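Local coordinates for protein proline dehydrogenase (Deinococcus radiodurans, PDB 4H6Q) that oxidises L-proline to delta-1-pyrroline-5-carboxylate with a bound FAD, passing the electrons to a quinone in the first step of proline breakdown to glutamate, at residues G176-L181 with I188-G193; Q219-G224 with D252-Q257; K241-V244 with G248-K251. One frame throughout, in Å; residues are numbered along the deposited sequence.

Contact 1. Residues G176-L181 with I188-G193; sequences GDRASL and IRMVKG. With FAD (flavin-adenine dinucleotide), chain C.
L181 and I188 meet methyl to methyl, CD1 of the leucine lying 3.9 Å from CD1 of the isoleucine, with the two side chains crossing at about a right angle. Next to them the aliphatic part of R178 packs on M190, R178 CD standing 4.1 Å from M190 CE. Bends at its second and third torsions turn the R178 guanidinium away from the thioether, to the carboxylate of D182 and the ring of H220.

R189 and V191, alternating with the apolar pair, and K192 just past the strand end meet the flavin cofactor. From CB the chain of R189 leaves with CG anti to the backbone N (chi1 -180°), packing against V166 of one neighbouring strand and N228 and A230 of the other. Its CD reaches the cofactor, 3.5 Å from FAD C6; NE donates to Q257 OE1 and NH1 is bonded to S98. At the tip NH2 gives a bent hydrogen bond to FAD N5 (3.1 Å, 137°) and a salt bridge to D137. A leucine in its place would probably leave FAD N5 without this donor and D137 without this ionic mate. V191 packs closely on the ring system, CG1 being 3.3 Å from FAD C9A. The extended chain of K192 carries NZ to 2.8 Å from FAD O1A, where D210 and D233 also pair with it.

Strand and following residue thus carry two chemistries: I188 and M190 offer apolar groups to the helix layer, while R189 and K192 bring positive groups to N5 and the pyrophosphate, which would probably polarise N5 and offset phosphate charge.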
loop_
_atom_site.group_PDB
_atom_site.type_symbol
_atom_site.label_atom_id
_atom_site.label_comp_id
_atom_site.label_asym_id
_atom_site.label_seq_id
_atom_site.Cartn_x
_atom_site.Cartn_y
_atom_site.Cartn_z
ATOM N N GLY A 176 -2.215 -18.997 5.709
ATOM C CA GLY A 176 -1.924 -19.285 7.102
ATOM C C GLY A 176 -1.598 -18.003 7.873
ATOM O O GLY A 176 -2.045 -17.822 9.032
ATOM N N ASP A 177 -0.858 -17.088 7.240
ATOM C CA ASP A 177 -0.554 -15.809 7.887
ATOM C C ASP A 177 -1.856 -15.041 8.174
ATOM O O ASP A 177 -2.019 -14.474 9.257
ATOM C CB ASP A 177 0.305 -14.925 6.984
ATOM C CG ASP A 177 1.735 -15.420 6.852
ATOM O OD1 ASP A 177 2.273 -16.048 7.798
ATOM O OD2 ASP A 177 2.334 -15.130 5.806
ATOM N N ARG A 178 -2.795 -15.056 7.222
ATOM C CA ARG A 178 -4.015 -14.303 7.396
ATOM C C ARG A 178 -4.809 -14.849 8.580
ATOM O O ARG A 178 -5.284 -14.099 9.440
ATOM C CB ARG A 178 -4.862 -14.357 6.125
ATOM C CG ARG A 178 -5.994 -13.292 6.136
ATOM C CD ARG A 178 -7.298 -13.796 5.377
ATOM N NE ARG A 178 -7.840 -14.922 6.169
ATOM C CZ ARG A 178 -8.455 -14.821 7.341
ATOM N NH1 ARG A 178 -8.767 -13.617 7.846
ATOM N NH2 ARG A 178 -8.767 -15.935 8.003
ATOM N N ALA A 179 -4.922 -16.165 8.631
ATOM C CA ALA A 179 -5.612 -16.782 9.756
ATOM C C ALA A 179 -4.925 -16.498 11.085
ATOM O O ALA A 179 -5.618 -16.295 12.098
ATOM C CB ALA A 179 -5.724 -18.315 9.527
ATOM N N SER A 180 -3.585 -16.443 11.091
ATOM C CA SER A 180 -2.845 -16.225 12.336
ATOM C C SER A 180 -3.086 -14.841 12.910
ATOM O O SER A 180 -2.886 -14.604 14.105
ATOM C CB SER A 180 -1.336 -16.436 12.131
ATOM O OG SER A 180 -0.746 -15.276 11.497
ATOM N N LEU A 181 -3.570 -13.927 12.075
ATOM C CA LEU A 181 -3.755 -12.537 12.460
ATOM C C LEU A 181 -5.184 -12.223 12.911
ATOM O O LEU A 181 -5.458 -11.080 13.336
ATOM C CB LEU A 181 -3.352 -11.589 11.308
ATOM C CG LEU A 181 -1.845 -11.597 10.984
ATOM C CD1 LEU A 181 -1.634 -10.920 9.647
ATOM C CD2 LEU A 181 -1.047 -10.893 12.076
ATOM N N ILE A 188 -6.356 -5.476 6.314
ATOM C CA ILE A 188 -5.343 -6.043 5.401
ATOM C C ILE A 188 -5.703 -5.774 3.955
ATOM O O ILE A 188 -6.878 -6.006 3.545
ATOM C CB ILE A 188 -5.144 -7.560 5.656
ATOM C CG1 ILE A 188 -4.712 -7.817 7.096
ATOM C CG2 ILE A 188 -4.032 -8.081 4.706
ATOM C CD1 ILE A 188 -4.393 -9.303 7.425
ATOM N N ARG A 189 -4.716 -5.297 3.188
ATOM C CA ARG A 189 -4.787 -5.159 1.736
ATOM C C ARG A 189 -4.336 -6.482 1.093
ATOM O O ARG A 189 -3.241 -6.958 1.403
ATOM C CB ARG A 189 -3.845 -4.033 1.317
ATOM C CG ARG A 189 -3.843 -3.790 -0.227
ATOM C CD ARG A 189 -2.580 -3.031 -0.688
ATOM N NE ARG A 189 -2.555 -1.711 -0.072
ATOM C CZ ARG A 189 -1.446 -1.038 0.269
ATOM N NH1 ARG A 189 -1.592 0.119 0.934
ATOM N NH2 ARG A 189 -0.239 -1.489 -0.114
ATOM N N MET A 190 -5.166 -7.089 0.252
ATOM C CA MET A 190 -4.782 -8.278 -0.507
ATOM C C MET A 190 -4.279 -7.848 -1.866
ATOM O O MET A 190 -4.956 -7.057 -2.553
ATOM C CB MET A 190 -5.958 -9.225 -0.683
ATOM C CG MET A 190 -6.645 -9.595 0.664
ATOM S SD MET A 190 -5.442 -10.156 1.895
ATOM C CE MET A 190 -6.574 -10.403 3.269
ATOM N N VAL A 191 -3.078 -8.338 -2.239
ATOM C CA VAL A 191 -2.465 -8.014 -3.534
ATOM C C VAL A 191 -2.007 -9.333 -4.136
ATOM O O VAL A 191 -1.922 -10.346 -3.430
ATOM C CB VAL A 191 -1.241 -7.067 -3.363
ATOM C CG1 VAL A 191 -1.662 -5.794 -2.633
ATOM C CG2 VAL A 191 -0.086 -7.736 -2.611
ATOM N N LYS A 192 -1.683 -9.343 -5.430
ATOM C CA LYS A 192 -1.079 -10.536 -6.062
ATOM C C LYS A 192 0.379 -10.705 -5.625
ATOM O O LYS A 192 0.755 -11.791 -5.161
ATOM C CB LYS A 192 -1.247 -10.488 -7.592
ATOM C CG LYS A 192 -2.707 -10.591 -8.020
ATOM C CD LYS A 192 -2.832 -10.786 -9.542
ATOM C CE LYS A 192 -4.318 -10.646 -9.948
ATOM N NZ LYS A 192 -4.487 -11.151 -11.365
ATOM N N GLY A 193 1.207 -9.688 -5.784
ATOM C CA GLY A 193 2.605 -9.747 -5.375
ATOM C C GLY A 193 3.522 -9.113 -6.401
ATOM O O GLY A 193 3.417 -9.429 -7.580
HETATM P PA FAD C . -2.421 -8.298 -13.120
HETATM O O1A FAD C . -2.970 -9.719 -13.283
HETATM O O2A FAD C . -0.958 -8.120 -13.109
HETATM O O5B FAD C . -2.938 -7.304 -14.120
HETATM C C5B FAD C . -4.335 -7.177 -14.336
HETATM C C4B FAD C . -4.681 -6.135 -15.379
HETATM O O4B FAD C . -4.521 -4.869 -14.780
HETATM C C3B FAD C . -3.766 -6.105 -16.549
HETATM O O3B FAD C . -4.057 -7.062 -17.554
HETATM C C2B FAD C . -3.923 -4.700 -16.990
HETATM O O2B FAD C . -5.166 -4.476 -17.619
HETATM C C1B FAD C . -3.915 -3.985 -15.678
HETATM N N9A FAD C . -2.576 -3.645 -15.195
HETATM C C8A FAD C . -1.984 -4.078 -14.010
HETATM N N7A FAD C . -0.757 -3.578 -13.861
HETATM C C5A FAD C . -0.527 -2.754 -14.959
HETATM C C6A FAD C . 0.542 -1.980 -15.368
HETATM N N6A FAD C . 1.732 -1.874 -14.586
HETATM N N1A FAD C . 0.433 -1.308 -16.525
HETATM C C2A FAD C . -0.678 -1.367 -17.288
HETATM N N3A FAD C . -1.744 -2.108 -16.946
HETATM C C4A FAD C . -1.678 -2.778 -15.800
HETATM N N1 FAD C . 2.301 -5.917 -4.063
HETATM C C2 FAD C . 3.205 -6.148 -3.073
HETATM O O2 FAD C . 3.998 -7.182 -3.222
HETATM N N3 FAD C . 3.292 -5.369 -1.951
HETATM C C4 FAD C . 2.453 -4.277 -1.765
HETATM O O4 FAD C . 2.566 -3.510 -0.662
HETATM C C4X FAD C . 1.466 -3.980 -2.805
HETATM N N5 FAD C . 0.609 -2.917 -2.677
HETATM C C5X FAD C . -0.318 -2.725 -3.677
HETATM C C6 FAD C . -1.217 -1.651 -3.572
HETATM C C7 FAD C . -2.200 -1.450 -4.575
HETATM C C7M FAD C . -3.180 -0.284 -4.462
HETATM C C8 FAD C . -2.254 -2.344 -5.672
HETATM C C8M FAD C . -3.286 -2.171 -6.753
HETATM C C9 FAD C . -1.328 -3.392 -5.784
HETATM C C9A FAD C . -0.386 -3.594 -4.794
HETATM N N10 FAD C . 0.506 -4.678 -4.919
HETATM C C10 FAD C . 1.441 -4.868 -3.932
HETATM C "C1'" FAD C . 0.441 -5.616 -6.027
HETATM C "C2'" FAD C . 1.404 -5.414 -7.156
HETATM O "O2'" FAD C . 1.629 -4.011 -7.235
HETATM C "C3'" FAD C . 0.639 -6.237 -8.220
HETATM O "O3'" FAD C . 1.086 -7.547 -8.401
HETATM C "C4'" FAD C . 0.388 -5.602 -9.531
HETATM O "O4'" FAD C . -0.329 -4.455 -9.240
HETATM C "C5'" FAD C . -0.421 -6.565 -10.388
HETATM O "O5'" FAD C . -1.555 -5.902 -10.856
HETATM P P FAD C . -3.013 -6.534 -10.779
HETATM O O1P FAD C . -3.499 -7.155 -9.434
HETATM O O2P FAD C . -3.871 -5.466 -11.509
HETATM O O3P FAD C . -3.059 -7.736 -11.857
#

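Contact 2. Residues Q219-G224 with D252-Q257; sequences QHLKAG and DAFEFQ. With FAD (flavin-adenine dinucleotide), chain C.
L221 lays the end of its side chain against F254: CD2 comes to 3.9 Å from F254 CB and lies oblique to the phenyl ring, while touching the carbonyl of A253 more loosely. The phenylalanine takes the crowded first torsion, with CG between the backbone N and the carbonyl carbon (chi1 71°). This carries the ring to that of F256, whose CE2 lies in the F254 plane at the ring edge, 3.8 Å from F254 CE1. F243 and T227 also cover L221, and V244 packs on F254, so the small direct overlap belongs to a larger apolar layer.

E255 and Q257 are turned to the other side of the strand. Q257 NE2 donates a nearly straight hydrogen bond to E255 OE1 (2.9 Å, 166°), approaching on the anti side of the carboxylate but 23° out of its plane. E255 OE1 also pairs with R278, and OE2 accepts from Y226. This grip on NE2 fixes the rotation of the amide. The CB of the same glutamine lies 3.7 Å from the FAD methyl C7M.

At the helix terminus G224 adopts a positive phi and bonds back into the last turn, its N being 3.0 Å from L221 O in a Schellman motif. A beta carbon at these backbone angles would collide with the carbonyl oxygen of A223.

Helix 206-222 outside the parallel strands, apolar residues of strand 254-259 facing the helices and polar ones facing into the barrel, where Q257 reaches the flavin, are the hallmarks of a beta8-alpha8 (TIM) barrel.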
loop_
_atom_site.group_PDB
_atom_site.type_symbol
_atom_site.label_atom_id
_atom_site.label_comp_id
_atom_site.label_asym_id
_atom_site.label_seq_id
_atom_site.Cartn_x
_atom_site.Cartn_y
_atom_site.Cartn_z
ATOM N N GLN A 219 -11.919 -15.032 2.679
ATOM C CA GLN A 219 -11.735 -15.434 4.078
ATOM C C GLN A 219 -11.665 -14.210 4.996
ATOM O O GLN A 219 -12.160 -14.241 6.126
ATOM C CB GLN A 219 -10.466 -16.299 4.248
ATOM C CG GLN A 219 -10.592 -17.724 3.698
ATOM C CD GLN A 219 -11.681 -18.499 4.395
ATOM O OE1 GLN A 219 -11.649 -18.680 5.624
ATOM N NE2 GLN A 219 -12.671 -18.943 3.627
ATOM N N HIS A 220 -11.030 -13.139 4.522
ATOM C CA HIS A 220 -10.929 -11.940 5.335
ATOM C C HIS A 220 -12.323 -11.306 5.534
ATOM O O HIS A 220 -12.676 -10.893 6.657
ATOM C CB HIS A 220 -9.951 -10.902 4.752
ATOM C CG HIS A 220 -9.217 -10.146 5.818
ATOM N ND1 HIS A 220 -8.509 -10.799 6.822
ATOM C CD2 HIS A 220 -9.036 -8.813 6.022
ATOM C CE1 HIS A 220 -7.919 -9.881 7.586
ATOM N NE2 HIS A 220 -8.213 -8.678 7.113
ATOM N N LEU A 221 -13.110 -11.265 4.455
ATOM C CA LEU A 221 -14.466 -10.730 4.544
ATOM C C LEU A 221 -15.355 -11.590 5.438
ATOM O O LEU A 221 -16.167 -11.076 6.234
ATOM C CB LEU A 221 -15.086 -10.625 3.162
ATOM C CG LEU A 221 -14.474 -9.544 2.259
ATOM C CD1 LEU A 221 -15.039 -9.707 0.851
ATOM C CD2 LEU A 221 -14.774 -8.121 2.808
ATOM N N LYS A 222 -15.230 -12.913 5.343
ATOM C CA LYS A 222 -16.079 -13.777 6.165
ATOM C C LYS A 222 -15.712 -13.607 7.637
ATOM O O LYS A 222 -16.580 -13.788 8.530
ATOM C CB LYS A 222 -15.930 -15.260 5.758
ATOM C CG LYS A 222 -16.648 -15.634 4.465
ATOM C CD LYS A 222 -16.386 -17.121 4.136
ATOM C CE LYS A 222 -16.731 -17.426 2.699
ATOM N NZ LYS A 222 -16.757 -18.875 2.402
ATOM N N ALA A 223 -14.430 -13.307 7.892
ATOM C CA ALA A 223 -13.947 -13.104 9.258
ATOM C C ALA A 223 -14.403 -11.759 9.816
ATOM O O ALA A 223 -14.212 -11.472 11.002
ATOM C CB ALA A 223 -12.399 -13.228 9.310
ATOM N N GLY A 224 -14.989 -10.921 8.957
ATOM C CA GLY A 224 -15.490 -9.637 9.436
ATOM C C GLY A 224 -14.412 -8.569 9.550
ATOM O O GLY A 224 -14.607 -7.528 10.225
ATOM N N ASP A 252 -19.700 -0.429 2.934
ATOM C CA ASP A 252 -18.840 0.301 3.860
ATOM C C ASP A 252 -17.815 -0.620 4.537
ATOM O O ASP A 252 -16.994 -0.145 5.353
ATOM C CB ASP A 252 -19.711 0.904 4.966
ATOM C CG ASP A 252 -20.522 -0.195 5.752
ATOM O OD1 ASP A 252 -21.220 -1.069 5.121
ATOM O OD2 ASP A 252 -20.499 -0.155 7.028
ATOM N N ALA A 253 -17.855 -1.923 4.234
ATOM C CA ALA A 253 -17.035 -2.900 4.976
ATOM C C ALA A 253 -15.734 -3.286 4.271
ATOM O O ALA A 253 -14.986 -4.140 4.779
ATOM C CB ALA A 253 -17.871 -4.150 5.237
ATOM N N PHE A 254 -15.472 -2.685 3.116
ATOM C CA PHE A 254 -14.270 -3.043 2.331
ATOM C C PHE A 254 -14.113 -1.976 1.299
ATOM O O PHE A 254 -15.043 -1.178 1.084
ATOM C CB PHE A 254 -14.426 -4.422 1.648
ATOM C CG PHE A 254 -15.393 -4.418 0.542
ATOM C CD1 PHE A 254 -14.977 -4.258 -0.770
ATOM C CD2 PHE A 254 -16.780 -4.473 0.801
ATOM C CE1 PHE A 254 -15.912 -4.202 -1.831
ATOM C CE2 PHE A 254 -17.695 -4.408 -0.238
ATOM C CZ PHE A 254 -17.283 -4.294 -1.529
ATOM N N GLU A 255 -12.972 -1.946 0.613
ATOM C CA GLU A 255 -12.783 -0.996 -0.494
ATOM C C GLU A 255 -11.931 -1.660 -1.551
ATOM O O GLU A 255 -11.124 -2.579 -1.255
ATOM C CB GLU A 255 -12.140 0.307 -0.038
ATOM C CG GLU A 255 -10.704 0.163 0.530
ATOM C CD GLU A 255 -10.307 1.338 1.357
ATOM O OE1 GLU A 255 -9.142 1.830 1.249
ATOM O OE2 GLU A 255 -11.152 1.803 2.194
ATOM N N PHE A 256 -12.118 -1.195 -2.782
ATOM C CA PHE A 256 -11.194 -1.529 -3.877
ATOM C C PHE A 256 -10.051 -0.534 -3.831
ATOM O O PHE A 256 -10.228 0.638 -3.466
ATOM C CB PHE A 256 -11.903 -1.440 -5.231
ATOM C CG PHE A 256 -12.920 -2.522 -5.435
ATOM C CD1 PHE A 256 -12.524 -3.846 -5.631
ATOM C CD2 PHE A 256 -14.280 -2.230 -5.304
ATOM C CE1 PHE A 256 -13.475 -4.846 -5.803
ATOM C CE2 PHE A 256 -15.221 -3.199 -5.473
ATOM C CZ PHE A 256 -14.835 -4.533 -5.707
ATOM N N GLN A 257 -8.856 -1.005 -4.228
ATOM C CA GLN A 257 -7.697 -0.117 -4.341
ATOM C C GLN A 257 -6.970 -0.353 -5.635
ATOM O O GLN A 257 -6.915 -1.487 -6.127
ATOM C CB GLN A 257 -6.699 -0.315 -3.183
ATOM C CG GLN A 257 -7.298 0.074 -1.810
ATOM C CD GLN A 257 -6.253 0.072 -0.699
ATOM O OE1 GLN A 257 -5.128 -0.403 -0.894
ATOM N NE2 GLN A 257 -6.618 0.568 0.483
HETATM P PA FAD C . -2.421 -8.298 -13.120
HETATM O O1A FAD C . -2.970 -9.719 -13.283
HETATM O O2A FAD C . -0.958 -8.120 -13.109
HETATM O O5B FAD C . -2.938 -7.304 -14.120
HETATM C C5B FAD C . -4.335 -7.177 -14.336
HETATM C C4B FAD C . -4.681 -6.135 -15.379
HETATM O O4B FAD C . -4.521 -4.869 -14.780
HETATM C C3B FAD C . -3.766 -6.105 -16.549
HETATM O O3B FAD C . -4.057 -7.062 -17.554
HETATM C C2B FAD C . -3.923 -4.700 -16.990
HETATM O O2B FAD C . -5.166 -4.476 -17.619
HETATM C C1B FAD C . -3.915 -3.985 -15.678
HETATM N N9A FAD C . -2.576 -3.645 -15.195
HETATM C C8A FAD C . -1.984 -4.078 -14.010
HETATM N N7A FAD C . -0.757 -3.578 -13.861
HETATM C C5A FAD C . -0.527 -2.754 -14.959
HETATM C C6A FAD C . 0.542 -1.980 -15.368
HETATM N N6A FAD C . 1.732 -1.874 -14.586
HETATM N N1A FAD C . 0.433 -1.308 -16.525
HETATM C C2A FAD C . -0.678 -1.367 -17.288
HETATM N N3A FAD C . -1.744 -2.108 -16.946
HETATM C C4A FAD C . -1.678 -2.778 -15.800
HETATM N N1 FAD C . 2.301 -5.917 -4.063
HETATM C C2 FAD C . 3.205 -6.148 -3.073
HETATM O O2 FAD C . 3.998 -7.182 -3.222
HETATM N N3 FAD C . 3.292 -5.369 -1.951
HETATM C C4 FAD C . 2.453 -4.277 -1.765
HETATM O O4 FAD C . 2.566 -3.510 -0.662
HETATM C C4X FAD C . 1.466 -3.980 -2.805
HETATM N N5 FAD C . 0.609 -2.917 -2.677
HETATM C C5X FAD C . -0.318 -2.725 -3.677
HETATM C C6 FAD C . -1.217 -1.651 -3.572
HETATM C C7 FAD C . -2.200 -1.450 -4.575
HETATM C C7M FAD C . -3.180 -0.284 -4.462
HETATM C C8 FAD C . -2.254 -2.344 -5.672
HETATM C C8M FAD C . -3.286 -2.171 -6.753
HETATM C C9 FAD C . -1.328 -3.392 -5.784
HETATM C C9A FAD C . -0.386 -3.594 -4.794
HETATM N N10 FAD C . 0.506 -4.678 -4.919
HETATM C C10 FAD C . 1.441 -4.868 -3.932
HETATM C "C1'" FAD C . 0.441 -5.616 -6.027
HETATM C "C2'" FAD C . 1.404 -5.414 -7.156
HETATM O "O2'" FAD C . 1.629 -4.011 -7.235
HETATM C "C3'" FAD C . 0.639 -6.237 -8.220
HETATM O "O3'" FAD C . 1.086 -7.547 -8.401
HETATM C "C4'" FAD C . 0.388 -5.602 -9.531
HETATM O "O4'" FAD C . -0.329 -4.455 -9.240
HETATM C "C5'" FAD C . -0.421 -6.565 -10.388
HETATM O "O5'" FAD C . -1.555 -5.902 -10.856
HETATM P P FAD C . -3.013 -6.534 -10.779
HETATM O O1P FAD C . -3.499 -7.155 -9.434
HETATM O O2P FAD C . -3.871 -5.466 -11.509
HETATM O O3P FAD C . -3.059 -7.736 -11.857
#

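Contact 3. Residues K241-V244 with G248-K251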
loop_
_atom_site.group_PDB
_atom_site.type_symbol
_atom_site.label_atom_id
_atom_site.label_comp_id
_atom_site.label_asym_id
_atom_site.label_seq_id
_atom_site.Cartn_x
_atom_site.Cartn_y
_atom_site.Cartn_z
ATOM N N LYS A 241 -17.461 -8.340 -6.291
ATOM C CA LYS A 241 -18.783 -7.715 -6.251
ATOM C C LYS A 241 -19.843 -8.784 -6.036
ATOM O O LYS A 241 -20.794 -8.612 -5.235
ATOM C CB LYS A 241 -19.121 -6.955 -7.542
ATOM C CG LYS A 241 -18.229 -5.785 -7.868
ATOM C CD LYS A 241 -18.824 -5.008 -9.018
ATOM C CE LYS A 241 -17.847 -4.021 -9.528
ATOM N NZ LYS A 241 -18.310 -3.200 -10.688
ATOM N N ARG A 242 -19.713 -9.897 -6.747
ATOM C CA ARG A 242 -20.653 -10.991 -6.633
ATOM C C ARG A 242 -20.639 -11.588 -5.217
ATOM O O ARG A 242 -21.700 -11.803 -4.615
ATOM C CB ARG A 242 -20.192 -12.041 -7.638
ATOM C CG ARG A 242 -21.024 -13.311 -7.700
ATOM C CD ARG A 242 -20.728 -14.345 -6.603
ATOM N NE ARG A 242 -19.306 -14.731 -6.550
ATOM C CZ ARG A 242 -18.784 -15.507 -5.607
ATOM N NH1 ARG A 242 -19.566 -15.953 -4.633
ATOM N NH2 ARG A 242 -17.485 -15.789 -5.596
ATOM N N PHE A 243 -19.452 -11.835 -4.673
ATOM C CA PHE A 243 -19.307 -12.424 -3.339
ATOM C C PHE A 243 -19.938 -11.529 -2.282
ATOM O O PHE A 243 -20.703 -12.008 -1.418
ATOM C CB PHE A 243 -17.834 -12.627 -3.048
ATOM C CG PHE A 243 -17.560 -13.257 -1.700
ATOM C CD1 PHE A 243 -17.417 -14.637 -1.575
ATOM C CD2 PHE A 243 -17.449 -12.448 -0.555
ATOM C CE1 PHE A 243 -17.160 -15.235 -0.345
ATOM C CE2 PHE A 243 -17.167 -13.038 0.694
ATOM C CZ PHE A 243 -17.025 -14.448 0.792
ATOM N N VAL A 244 -19.661 -10.238 -2.364
ATOM C CA VAL A 244 -20.219 -9.298 -1.382
ATOM C C VAL A 244 -21.743 -9.280 -1.433
ATOM O O VAL A 244 -22.415 -9.284 -0.380
ATOM C CB VAL A 244 -19.607 -7.891 -1.649
ATOM C CG1 VAL A 244 -20.371 -6.762 -1.045
ATOM C CG2 VAL A 244 -18.122 -7.889 -1.171
ATOM N N GLY A 248 -24.300 -10.639 1.713
ATOM C CA GLY A 248 -24.918 -9.522 2.437
ATOM C C GLY A 248 -23.931 -8.575 3.093
ATOM O O GLY A 248 -24.232 -7.946 4.121
ATOM N N ILE A 249 -22.739 -8.434 2.508
ATOM C CA ILE A 249 -21.706 -7.588 3.084
ATOM C C ILE A 249 -21.908 -6.130 2.676
ATOM O O ILE A 249 -22.156 -5.830 1.506
ATOM C CB ILE A 249 -20.339 -8.142 2.686
ATOM C CG1 ILE A 249 -20.127 -9.483 3.411
ATOM C CG2 ILE A 249 -19.190 -7.150 3.026
ATOM C CD1 ILE A 249 -18.937 -10.244 2.923
ATOM N N GLY A 250 -21.855 -5.210 3.627
ATOM C CA GLY A 250 -22.099 -3.821 3.277
ATOM C C GLY A 250 -20.969 -3.195 2.464
ATOM O O GLY A 250 -19.779 -3.586 2.589
ATOM N N LYS A 251 -21.317 -2.212 1.624
ATOM C CA LYS A 251 -20.334 -1.502 0.818
ATOM C C LYS A 251 -19.485 -0.514 1.610
ATOM O O LYS A 251 -18.581 0.099 1.047
ATOM C CB LYS A 251 -21.012 -0.841 -0.388
ATOM C CG LYS A 251 -21.555 -1.916 -1.367
ATOM C CD LYS A 251 -22.291 -1.275 -2.576
ATOM C CE LYS A 251 -22.835 -2.330 -3.456
ATOM N NZ LYS A 251 -24.245 -2.121 -3.741
#
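The F243 ring receives I249 obliquely, with CD1 of the isoleucine 4.0 Å from F243 CE2, and it also stacks with the rings of F218 and H247. A second flat group adjoins the same residue: F243 CB sits over the centre of one face of the R242 guanidinium, 3.9 Å above its plane. R242 pairs in addition with D239.

V244 forms the tighter half of the contact. With CG1 anti to the backbone N (chi1 162°), this methyl lies 4.0 Å from I249 CB and only 3.2 Å from I249 O, a snug fit, and the two side chains cross at about a right angle. The backbone closes the same pair, as I249 N donates to V244 O (3.0 Å, 159°). G248 N is almost as near to that oxygen but at a poor angle, and is not bonded to it.

G248, with its positive phi, is the C-prime residue of a Schellman motif that ends helix 234-246. The chain reverses there, which brings I249 back over V244 in the apolar pairing that commonly accompanies this motif. One carbonyl at the helix end is thus satisfied by a loop NH, while the side chain of I249 packs on V244 and touches the F243 ring, which would probably shield the bond in part.

The three contacts step outward from the centre of the chain. Contact 1, wholly buried, and contact 2, largely so, reach the same parallel sheet and both touch FAD; contact 3 lies about 22 Å from the chain centre, is only partly buried and stays clear of the cofactor. Helix 206-222 is the common element: it packs on the apolar face of strand 188-191, contributes L221 to contact 2, and meets F243 and I249 of contact 3. Charged groups converge on the flavin in contact 1; contact 2 meets it through the hydrocarbon of Q257, its polar groups bonding among themselves and to neighbours; in contact 3 the cross-contact polar link is a backbone bond capping a helix end.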